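PDB 6H5L: similar to hydroxylamine oxidoreductase from Kuenenia stuttgartiensis, which probably acts as an oxidoreductase, a multi-haem c-type cytochrome within a reducing complex that has an extended electron transfer pathway. Local coordinates for residues T42-A47 and A187-Y192; V269-D274 and C280-M285; H374-Q379 and M493-I498. One frame throughout, in Å; residues are numbered along the deposited sequence.

Contact 1 (T42-A47 and A187-Y192); sequences TKYFKA and AARRGY
The guanidinium of Arg-189 runs past the ring of Tyr-44 and is gripped by two acids beyond the segments: NH2 is salt-bridged to Asp-407 and NH1 to Glu-186, three residues back on its own helix. Opposite charges thus hold the arginine, while Tyr-44 merely flanks it. NE lies near the ring plane at its edge, 4.5 Å from CD2 of Tyr-44, so this is loose contact along the ring's rim and not a cation-pi stack. Nearer the backbone, the aliphatic CG of Arg-189 comes to 4.0 Å from O of Tyr-44. The tyrosine suits this half-open place because its hydroxyl reaches a polar partner of its own, Glu-412. The apolar part is smaller and closer: CB of Phe-45 rests on CB of Ala-188 at 3.6 Å. A residue as small as alanine lets the loop backbone come near the helix. Phe-45 has CG between its backbone N and carbonyl carbon (chi1 69°), which turns the ring away from 187-192 into an edge-to-face meeting with Tyr-184. Beyond Ala-188 the helix closes in a Schellman motif, with Gly-191 at positive phi and Tyr-192 N bonded to Ala-187 O at 2.8 Å. The loop between helices 22-28 and 51-54 therefore lies against the C-terminal turn of helix 182-189, and helix 406-412 supplies acids to both.

Contact 2 (V269-D274 and C280-M285); sequences VRPGED and CQYCHM. With HEC (heme c), chain I.
Tyr-282 turns CG anti to its backbone N (chi1 -164°), and Val-269 places CG1 the same way relative to its own N; together these rotations carry the phenol away from its helix and set the valine branch beside it. CG1 of Val-269 then lies 4.0 Å from CE1 of Tyr-282, approaching the ring at a slant. Pro-271 crosses the tyrosine at about a right angle, its CG 4.2 Å from CZ of Tyr-282. The rigid apolar proline and the branched valine suit a buried aromatic ring, whose one polar atom is served by water: the molecule donates to Val-269 O at 2.9 Å and accepts from Tyr-282 OH at 3.2 Å. The loop is held in shape by its own polar groups, backbone and charged side chains alike. Arg-270 N donates almost straight to OD2 of Asp-274, 2.9 Å away, and Asp-274 N returns a bond to Arg-270 O. NH2 of Arg-270 forms a salt bridge with OE2 of Glu-273, the oxygen near the guanidinium plane but approached from above the carboxylate, whereas Asp-274 OD1 is related to the guanidinium by charge alone. Lys-264 gives Asp-274 a second cationic partner. Gly-272, within the turn between Arg-270 and Glu-273, has a positive phi, which glycine adopts readily. On the side of the helix turned from this loop, Cys-280 SG is joined to CAB of the haem and Cys-283 SG to CAC, while His-284 NE2 binds the iron at 2.0 Å. His-477 is the second axial ligand, and Trp-346 meets the His-284 ring edge-to-face. Tyr-282 is thus the second variable residue of a CXXCH haem-attachment motif, the signature of c-type cytochromes, here giving a bis-histidine haem.

Contact 3 (H374-Q379 and M493-I498); sequences HTLADQ and MEMTRI
Met-495 meets Gln-379 short of its flat amide and so lies against neither of the amide faces: the methyl CE comes to CB of Gln-379, at 4.2 Å. The amide serves another purpose, since its OE1 is hydrogen-bonded to OH of Tyr-192 of a neighbouring subunit, whose Gln-448 also packs on Met-495. The other flat group at the contact is the peptide of Leu-376, whose O lies 3.4 Å from CE of Met-495, a methyl approaching a main-chain carbonyl of the helix. CD1 of Leu-376 closes in on the same methyl, 3.7 Å from CE of Met-495, the two side chains meeting at a slant. Methionine suits this place because its unbranched chain can fold to fit: CG stands anti to the backbone N, and bends at chi2 (70°) and chi3 (77°) curl the thioether so that CE turns in against the facing helix. Met-495 also touches Ala-380 and Ile-383, and so sits as a knob in the hole formed by Leu-376, Gln-379, Ala-380 and Ile-383, knobs-into-holes fashion at this point of the pairing of the long helices 356-389 and 480-513. Nearest CA atoms, those of Leu-376 and Met-495, are 8.5 Å apart. Ile-498, one turn on, also packs on Ala-380 and Ile-383, while Leu-376 reaches Met-491 and Met-492. The polar side of helix 480-513 is turned elsewhere: Glu-494 is salt-bridged to Arg-462 of helix 455-476 and makes a long ion pair with Arg-497.

In the fold
Contacts 2 and 3 are buried, whereas contact 1 is only partly so, and the three stand well apart, with centres 34 to 43 Å from one another. Contacts 1 and 2 lie on opposite sides of the chain's centre and each sets a loop against a short helix; contact 3 instead pairs two long helices. Their chemistry follows: loose side-chain packing in contact 1, beside an arginine held by acids from outside the segments; apolar packing and a water bridge in contact 2, on the helix that also carries the haem; mainly apolar side-chain packing in contact 3, with no hydrogen bond between the two segments. A hydrogen bond between subunits joins 187-192 to 374-379. Contacts 2 and 3 both touch the same neighbouring subunit.

Contact 1 (T42-A47 and A187-Y192)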
loop_
_atom_site.group_PDB
_atom_site.type_symbol
_atom_site.label_atom_id
_atom_site.label_comp_id
_atom_site.label_asym_id
_atom_site.label_seq_id
_atom_site.Cartn_x
_atom_site.Cartn_y
_atom_site.Cartn_z
ATOM N N THR A 42 -48.166 7.826 44.272
ATOM C CA THR A 42 -46.954 7.186 44.777
ATOM C C THR A 42 -47.236 6.296 45.981
ATOM O O THR A 42 -46.517 5.316 46.211
ATOM C CB THR A 42 -45.913 8.248 45.134
ATOM O OG1 THR A 42 -44.787 7.628 45.766
ATOM C CG2 THR A 42 -46.508 9.293 46.073
ATOM N N LYS A 43 -48.272 6.610 46.752
ATOM C CA LYS A 43 -48.616 5.845 47.943
ATOM C C LYS A 43 -49.467 4.617 47.646
ATOM O O LYS A 43 -49.792 3.867 48.574
ATOM C CB LYS A 43 -49.352 6.749 48.934
ATOM C CG LYS A 43 -48.544 7.947 49.416
ATOM C CD LYS A 43 -47.342 7.508 50.241
ATOM C CE LYS A 43 -46.616 8.701 50.843
ATOM N NZ LYS A 43 -45.505 8.287 51.742
ATOM N N TYR A 44 -49.848 4.399 46.390
ATOM C CA TYR A 44 -50.723 3.292 46.031
ATOM C C TYR A 44 -49.976 2.092 45.466
ATOM O O TYR A 44 -50.590 1.037 45.276
ATOM C CB TYR A 44 -51.777 3.762 45.021
ATOM C CG TYR A 44 -52.779 4.735 45.600
ATOM C CD1 TYR A 44 -52.450 6.071 45.789
ATOM C CD2 TYR A 44 -54.055 4.317 45.958
ATOM C CE1 TYR A 44 -53.361 6.962 46.319
ATOM C CE2 TYR A 44 -54.976 5.203 46.487
ATOM C CZ TYR A 44 -54.623 6.524 46.666
ATOM O OH TYR A 44 -55.531 7.414 47.192
ATOM N N PHE A 45 -48.680 2.221 45.193
ATOM C CA PHE A 45 -47.889 1.112 44.681
ATOM C C PHE A 45 -46.442 1.304 45.111
ATOM O O PHE A 45 -46.078 2.323 45.706
ATOM C CB PHE A 45 -48.008 0.997 43.157
ATOM C CG PHE A 45 -47.347 2.122 42.405
ATOM C CD1 PHE A 45 -48.009 3.321 42.200
ATOM C CD2 PHE A 45 -46.068 1.971 41.893
ATOM C CE1 PHE A 45 -47.404 4.352 41.504
ATOM C CE2 PHE A 45 -45.459 2.998 41.199
ATOM C CZ PHE A 45 -46.126 4.190 41.004
ATOM N N LYS A 46 -45.615 0.308 44.804
ATOM C CA LYS A 46 -44.181 0.369 45.035
ATOM C C LYS A 46 -43.454 0.208 43.709
ATOM O O LYS A 46 -43.956 -0.433 42.781
ATOM C CB LYS A 46 -43.718 -0.710 46.024
ATOM C CG LYS A 46 -44.289 -0.546 47.422
ATOM C CD LYS A 46 -43.564 -1.423 48.426
ATOM C CE LYS A 46 -44.086 -1.190 49.834
ATOM N NZ LYS A 46 -43.239 -1.863 50.859
ATOM N N ALA A 47 -42.270 0.804 43.624
ATOM C CA ALA A 47 -41.514 0.786 42.382
ATOM C C ALA A 47 -40.951 -0.601 42.101
ATOM O O ALA A 47 -40.647 -1.371 43.016
ATOM C CB ALA A 47 -40.377 1.804 42.438
ATOM N N ALA A 187 -52.904 -1.804 38.356
ATOM C CA ALA A 187 -52.303 -3.082 37.986
ATOM C C ALA A 187 -51.388 -3.602 39.089
ATOM O O ALA A 187 -51.346 -4.810 39.353
ATOM C CB ALA A 187 -51.543 -2.946 36.667
ATOM N N ALA A 188 -50.651 -2.703 39.749
ATOM C CA ALA A 188 -49.808 -3.110 40.869
ATOM C C ALA A 188 -50.636 -3.532 42.075
ATOM O O ALA A 188 -50.232 -4.435 42.816
ATOM C CB ALA A 188 -48.866 -1.970 41.247
ATOM N N ARG A 189 -51.795 -2.900 42.280
ATOM C CA ARG A 189 -52.691 -3.315 43.356
ATOM C C ARG A 189 -53.115 -4.764 43.189
ATOM O O ARG A 189 -53.227 -5.503 44.173
ATOM C CB ARG A 189 -53.926 -2.416 43.387
ATOM C CG ARG A 189 -53.786 -1.122 44.165
ATOM C CD ARG A 189 -55.003 -0.248 43.909
ATOM N NE ARG A 189 -55.654 0.208 45.133
ATOM C CZ ARG A 189 -56.848 0.792 45.160
ATOM N NH1 ARG A 189 -57.517 0.981 44.031
ATOM N NH2 ARG A 189 -57.377 1.180 46.313
ATOM N N ARG A 190 -53.365 -5.184 41.951
ATOM C CA ARG A 190 -53.893 -6.509 41.667
ATOM C C ARG A 190 -52.806 -7.558 41.471
ATOM O O ARG A 190 -53.125 -8.704 41.138
ATOM C CB ARG A 190 -54.796 -6.451 40.432
ATOM C CG ARG A 190 -55.757 -5.276 40.467
ATOM C CD ARG A 190 -56.936 -5.471 39.539
ATOM N NE ARG A 190 -57.982 -4.492 39.816
ATOM C CZ ARG A 190 -59.273 -4.695 39.583
ATOM N NH1 ARG A 190 -60.157 -3.750 39.868
ATOM N NH2 ARG A 190 -59.679 -5.849 39.074
ATOM N N GLY A 191 -51.542 -7.197 41.662
ATOM C CA GLY A 191 -50.455 -8.145 41.547
ATOM C C GLY A 191 -49.786 -8.217 40.194
ATOM O O GLY A 191 -49.046 -9.174 39.942
ATOM N N TYR A 192 -50.015 -7.240 39.316
ATOM C CA TYR A 192 -49.407 -7.215 37.990
ATOM C C TYR A 192 -48.434 -6.051 37.836
ATOM O O TYR A 192 -48.303 -5.485 36.749
ATOM C CB TYR A 192 -50.477 -7.150 36.901
ATOM C CG TYR A 192 -51.638 -8.094 37.108
ATOM C CD1 TYR A 192 -51.460 -9.470 37.050
ATOM C CD2 TYR A 192 -52.916 -7.608 37.347
ATOM C CE1 TYR A 192 -52.522 -10.336 37.238
ATOM C CE2 TYR A 192 -53.983 -8.464 37.534
ATOM C CZ TYR A 192 -53.780 -9.827 37.478
ATOM O OH TYR A 192 -54.842 -10.683 37.663
#

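Contact 2 (V269-D274 and C280-M285)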
loop_
_atom_site.group_PDB
_atom_site.type_symbol
_atom_site.label_atom_id
_atom_site.label_comp_id
_atom_site.label_asym_id
_atom_site.label_seq_id
_atom_site.Cartn_x
_atom_site.Cartn_y
_atom_site.Cartn_z
ATOM N N VAL A 269 -24.059 17.893 7.938
ATOM C CA VAL A 269 -24.396 16.840 6.987
ATOM C C VAL A 269 -24.879 17.470 5.688
ATOM O O VAL A 269 -25.861 18.220 5.672
ATOM C CB VAL A 269 -25.455 15.896 7.570
ATOM C CG1 VAL A 269 -25.979 14.958 6.493
ATOM C CG2 VAL A 269 -24.878 15.106 8.735
ATOM N N ARG A 270 -24.192 17.161 4.594
ATOM C CA ARG A 270 -24.622 17.612 3.276
ATOM C C ARG A 270 -25.696 16.672 2.743
ATOM O O ARG A 270 -25.425 15.479 2.562
ATOM C CB ARG A 270 -23.442 17.659 2.316
ATOM C CG ARG A 270 -22.475 18.803 2.568
ATOM C CD ARG A 270 -21.042 18.310 2.533
ATOM N NE ARG A 270 -20.780 17.488 1.356
ATOM C CZ ARG A 270 -19.768 16.633 1.255
ATOM N NH1 ARG A 270 -18.923 16.482 2.266
ATOM N NH2 ARG A 270 -19.604 15.923 0.147
ATOM N N PRO A 271 -26.913 17.154 2.484
ATOM C CA PRO A 271 -27.987 16.267 2.006
ATOM C C PRO A 271 -27.697 15.776 0.596
ATOM O O PRO A 271 -27.495 16.571 -0.324
ATOM C CB PRO A 271 -29.233 17.163 2.049
ATOM C CG PRO A 271 -28.850 18.338 2.907
ATOM C CD PRO A 271 -27.385 18.528 2.708
ATOM N N GLY A 272 -27.674 14.454 0.432
ATOM C CA GLY A 272 -27.411 13.855 -0.863
ATOM C C GLY A 272 -26.032 13.237 -0.970
ATOM O O GLY A 272 -25.871 12.159 -1.551
ATOM N N GLU A 273 -25.025 13.910 -0.412
ATOM C CA GLU A 273 -23.647 13.438 -0.476
ATOM C C GLU A 273 -23.228 12.663 0.766
ATOM O O GLU A 273 -22.553 11.634 0.650
ATOM C CB GLU A 273 -22.695 14.617 -0.695
ATOM C CG GLU A 273 -22.837 15.282 -2.054
ATOM C CD GLU A 273 -21.774 16.331 -2.303
ATOM O OE1 GLU A 273 -22.010 17.513 -1.976
ATOM O OE2 GLU A 273 -20.694 15.967 -2.818
ATOM N N ASP A 274 -23.613 13.129 1.954
ATOM C CA ASP A 274 -23.310 12.411 3.187
ATOM C C ASP A 274 -24.413 11.421 3.546
ATOM O O ASP A 274 -24.128 10.265 3.871
ATOM C CB ASP A 274 -23.080 13.402 4.330
ATOM C CG ASP A 274 -21.867 14.279 4.099
ATOM O OD1 ASP A 274 -20.920 13.812 3.431
ATOM O OD2 ASP A 274 -21.860 15.433 4.581
ATOM N N CYS A 280 -33.854 9.153 11.244
ATOM C CA CYS A 280 -34.753 9.676 12.268
ATOM C C CYS A 280 -34.206 10.967 12.853
ATOM O O CYS A 280 -34.947 11.934 13.063
ATOM C CB CYS A 280 -34.958 8.646 13.380
ATOM S SG CYS A 280 -34.762 6.927 12.881
ATOM N N GLN A 281 -32.899 10.999 13.109
ATOM C CA GLN A 281 -32.282 12.172 13.711
ATOM C C GLN A 281 -32.278 13.354 12.749
ATOM O O GLN A 281 -32.483 14.497 13.169
ATOM C CB GLN A 281 -30.866 11.824 14.165
ATOM C CG GLN A 281 -30.811 10.765 15.269
ATOM C CD GLN A 281 -30.998 9.336 14.769
ATOM O OE1 GLN A 281 -31.575 9.102 13.707
ATOM N NE2 GLN A 281 -30.504 8.375 15.542
ATOM N N TYR A 282 -32.056 13.107 11.458
ATOM C CA TYR A 282 -32.027 14.215 10.510
ATOM C C TYR A 282 -33.409 14.833 10.338
ATOM O O TYR A 282 -33.550 16.062 10.323
ATOM C CB TYR A 282 -31.473 13.752 9.163
ATOM C CG TYR A 282 -31.069 14.907 8.279
ATOM C CD1 TYR A 282 -29.853 15.552 8.463
ATOM C CD2 TYR A 282 -31.910 15.369 7.275
ATOM C CE1 TYR A 282 -29.479 16.616 7.668
ATOM C CE2 TYR A 282 -31.545 16.433 6.472
ATOM C CZ TYR A 282 -30.329 17.053 6.674
ATOM O OH TYR A 282 -29.958 18.113 5.882
ATOM N N CYS A 283 -34.443 13.998 10.209
ATOM C CA CYS A 283 -35.799 14.509 10.040
ATOM C C CYS A 283 -36.290 15.208 11.305
ATOM O O CYS A 283 -36.829 16.318 11.241
ATOM C CB CYS A 283 -36.749 13.371 9.655
ATOM S SG CYS A 283 -37.000 13.098 7.875
ATOM N N HIS A 284 -36.099 14.578 12.467
ATOM C CA HIS A 284 -36.761 15.025 13.690
ATOM C C HIS A 284 -35.941 16.005 14.520
ATOM O O HIS A 284 -36.525 16.864 15.192
ATOM C CB HIS A 284 -37.132 13.819 14.554
ATOM C CG HIS A 284 -38.339 13.083 14.065
ATOM N ND1 HIS A 284 -39.621 13.448 14.415
ATOM C CD2 HIS A 284 -38.462 12.019 13.238
ATOM C CE1 HIS A 284 -40.482 12.632 13.834
ATOM N NE2 HIS A 284 -39.805 11.755 13.115
ATOM N N MET A 285 -34.613 15.904 14.510
ATOM C CA MET A 285 -33.815 16.846 15.284
ATOM C C MET A 285 -33.580 18.159 14.557
ATOM O O MET A 285 -33.022 19.088 15.155
ATOM C CB MET A 285 -32.475 16.224 15.675
ATOM C CG MET A 285 -32.618 15.045 16.615
ATOM S SD MET A 285 -31.104 14.668 17.507
ATOM C CE MET A 285 -31.778 13.868 18.961
HETATM FE FE HEC I . -40.746 10.323 12.083
HETATM C CHA HEC I . -43.810 11.489 12.879
HETATM C CHB HEC I . -40.542 8.682 15.114
HETATM C CHC HEC I . -37.770 8.880 11.150
HETATM C CHD HEC I . -40.545 12.421 9.343
HETATM N NA HEC I . -41.987 10.039 13.663
HETATM C C1A HEC I . -43.135 10.783 13.851
HETATM C C2A HEC I . -43.496 10.680 15.249
HETATM C C3A HEC I . -42.598 9.910 15.865
HETATM C C4A HEC I . -41.629 9.490 14.880
HETATM C CMA HEC I . -42.588 9.528 17.361
HETATM C CAA HEC I . -44.708 11.353 15.910
HETATM C CBA HEC I . -44.308 12.751 16.359
HETATM C CGA HEC I . -44.708 13.738 15.296
HETATM O O1A HEC I . -43.802 14.368 14.696
HETATM O O2A HEC I . -45.931 13.885 15.043
HETATM N NB HEC I . -39.377 9.061 12.992
HETATM C C1B HEC I . -39.550 8.417 14.201
HETATM C C2B HEC I . -38.522 7.408 14.329
HETATM C C3B HEC I . -37.750 7.465 13.243
HETATM C C4B HEC I . -38.276 8.502 12.374
HETATM C CMB HEC I . -38.333 6.478 15.546
HETATM C CAB HEC I . -36.520 6.579 12.950
HETATM C CBB HEC I . -36.910 5.093 12.778
HETATM N NC HEC I . -39.383 10.638 10.565
HETATM C C1C HEC I . -38.263 9.866 10.323
HETATM C C2C HEC I . -37.805 10.146 8.974
HETATM C C3C HEC I . -38.465 11.230 8.551
HETATM C C4C HEC I . -39.539 11.492 9.490
HETATM C CMC HEC I . -36.458 9.656 8.402
HETATM C CAC HEC I . -38.245 11.967 7.208
HETATM C CBC HEC I . -38.684 11.077 6.026
HETATM N ND HEC I . -41.981 11.758 11.242
HETATM C C1D HEC I . -41.714 12.471 10.075
HETATM C C2D HEC I . -42.869 13.280 9.756
HETATM C C3D HEC I . -43.892 12.986 10.862
HETATM C C4D HEC I . -43.250 12.034 11.741
HETATM C CMD HEC I . -43.044 14.236 8.557
HETATM C CAD HEC I . -45.300 13.596 11.011
HETATM C CBD HEC I . -45.141 14.980 11.635
HETATM C CGD HEC I . -46.489 15.606 11.868
HETATM O O1D HEC I . -47.079 16.142 10.895
HETATM O O2D HEC I . -46.967 15.574 13.030
HETATM O O HOH W 1 -27.654 19.637 7.433
#

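Contact 3 (H374-Q379 and M493-I498)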
loop_
_atom_site.group_PDB
_atom_site.type_symbol
_atom_site.label_atom_id
_atom_site.label_comp_id
_atom_site.label_asym_id
_atom_site.label_seq_id
_atom_site.Cartn_x
_atom_site.Cartn_y
_atom_site.Cartn_z
ATOM N N HIS A 374 -59.392 9.726 11.845
ATOM C CA HIS A 374 -60.091 10.223 13.026
ATOM C C HIS A 374 -61.598 10.232 12.831
ATOM O O HIS A 374 -62.342 10.006 13.791
ATOM C CB HIS A 374 -59.594 11.625 13.386
ATOM C CG HIS A 374 -58.453 11.632 14.356
ATOM N ND1 HIS A 374 -57.154 11.891 13.982
ATOM C CD2 HIS A 374 -58.421 11.405 15.688
ATOM C CE1 HIS A 374 -56.369 11.826 15.042
ATOM N NE2 HIS A 374 -57.115 11.532 16.091
ATOM N N THR A 375 -62.060 10.500 11.610
ATOM C CA THR A 375 -63.484 10.386 11.315
ATOM C C THR A 375 -63.960 8.950 11.485
ATOM O O THR A 375 -65.024 8.704 12.065
ATOM C CB THR A 375 -63.775 10.883 9.893
ATOM O OG1 THR A 375 -63.531 12.296 9.820
ATOM C CG2 THR A 375 -65.220 10.595 9.498
ATOM N N LEU A 376 -63.179 7.988 10.986
ATOM C CA LEU A 376 -63.549 6.582 11.123
ATOM C C LEU A 376 -63.601 6.166 12.587
ATOM O O LEU A 376 -64.485 5.401 12.995
ATOM C CB LEU A 376 -62.562 5.707 10.349
ATOM C CG LEU A 376 -62.856 4.206 10.279
ATOM C CD1 LEU A 376 -64.173 3.950 9.565
ATOM C CD2 LEU A 376 -61.719 3.467 9.590
ATOM N N ALA A 377 -62.662 6.662 13.396
ATOM C CA ALA A 377 -62.667 6.339 14.818
ATOM C C ALA A 377 -63.855 6.976 15.528
ATOM O O ALA A 377 -64.450 6.366 16.424
ATOM C CB ALA A 377 -61.353 6.783 15.460
ATOM N N ASP A 378 -64.219 8.200 15.139
ATOM C CA ASP A 378 -65.369 8.859 15.748
ATOM C C ASP A 378 -66.663 8.110 15.447
ATOM O O ASP A 378 -67.537 7.999 16.314
ATOM C CB ASP A 378 -65.459 10.305 15.262
ATOM C CG ASP A 378 -66.792 10.948 15.592
ATOM O OD1 ASP A 378 -67.101 11.098 16.793
ATOM O OD2 ASP A 378 -67.529 11.304 14.648
ATOM N N GLN A 379 -66.804 7.592 14.225
ATOM C CA GLN A 379 -68.000 6.829 13.882
ATOM C C GLN A 379 -68.093 5.552 14.706
ATOM O O GLN A 379 -69.188 5.144 15.113
ATOM C CB GLN A 379 -68.005 6.512 12.387
ATOM C CG GLN A 379 -68.179 7.736 11.499
ATOM C CD GLN A 379 -67.757 7.488 10.063
ATOM O OE1 GLN A 379 -66.973 6.583 9.780
ATOM N NE2 GLN A 379 -68.275 8.300 9.147
ATOM N N MET A 493 -61.657 -3.466 9.866
ATOM C CA MET A 493 -62.023 -4.780 10.387
ATOM C C MET A 493 -62.565 -4.691 11.806
ATOM O O MET A 493 -63.464 -5.454 12.178
ATOM C CB MET A 493 -60.828 -5.728 10.327
ATOM C CG MET A 493 -60.727 -6.456 9.016
ATOM S SD MET A 493 -59.099 -7.143 8.728
ATOM C CE MET A 493 -59.393 -7.932 7.163
ATOM N N GLU A 494 -62.013 -3.793 12.623
ATOM C CA GLU A 494 -62.589 -3.579 13.944
ATOM C C GLU A 494 -63.977 -2.957 13.841
ATOM O O GLU A 494 -64.863 -3.273 14.644
ATOM C CB GLU A 494 -61.660 -2.715 14.797
ATOM C CG GLU A 494 -60.338 -3.391 15.152
ATOM C CD GLU A 494 -60.467 -4.420 16.268
ATOM O OE1 GLU A 494 -59.438 -4.736 16.902
ATOM O OE2 GLU A 494 -61.586 -4.912 16.523
ATOM N N MET A 495 -64.192 -2.089 12.852
ATOM C CA MET A 495 -65.530 -1.559 12.614
ATOM C C MET A 495 -66.508 -2.678 12.281
ATOM O O MET A 495 -67.682 -2.620 12.665
ATOM C CB MET A 495 -65.494 -0.521 11.491
ATOM C CG MET A 495 -66.840 0.132 11.199
ATOM S SD MET A 495 -67.393 1.237 12.510
ATOM C CE MET A 495 -66.375 2.673 12.190
ATOM N N THR A 496 -66.041 -3.707 11.569
ATOM C CA THR A 496 -66.874 -4.878 11.312
ATOM C C THR A 496 -67.248 -5.577 12.612
ATOM O O THR A 496 -68.416 -5.919 12.835
ATOM C CB THR A 496 -66.147 -5.847 10.378
ATOM O OG1 THR A 496 -65.780 -5.168 9.173
ATOM C CG2 THR A 496 -67.041 -7.029 10.035
ATOM N N ARG A 497 -66.264 -5.794 13.489
ATOM C CA ARG A 497 -66.531 -6.463 14.759
ATOM C C ARG A 497 -67.408 -5.607 15.665
ATOM O O ARG A 497 -68.249 -6.135 16.402
ATOM C CB ARG A 497 -65.217 -6.803 15.462
ATOM C CG ARG A 497 -64.292 -7.733 14.689
ATOM C CD ARG A 497 -63.042 -8.027 15.506
ATOM N NE ARG A 497 -62.164 -9.006 14.869
ATOM C CZ ARG A 497 -61.074 -8.696 14.175
ATOM N NH1 ARG A 497 -60.718 -7.428 14.020
ATOM N NH2 ARG A 497 -60.335 -9.656 13.638
ATOM N N ILE A 498 -67.225 -4.285 15.624
ATOM C CA ILE A 498 -68.004 -3.402 16.486
ATOM C C ILE A 498 -69.468 -3.393 16.063
ATOM O O ILE A 498 -70.372 -3.414 16.908
ATOM C CB ILE A 498 -67.398 -1.986 16.481
ATOM C CG1 ILE A 498 -66.044 -1.986 17.194
ATOM C CG2 ILE A 498 -68.344 -0.990 17.133
ATOM C CD1 ILE A 498 -65.284 -0.689 17.060
#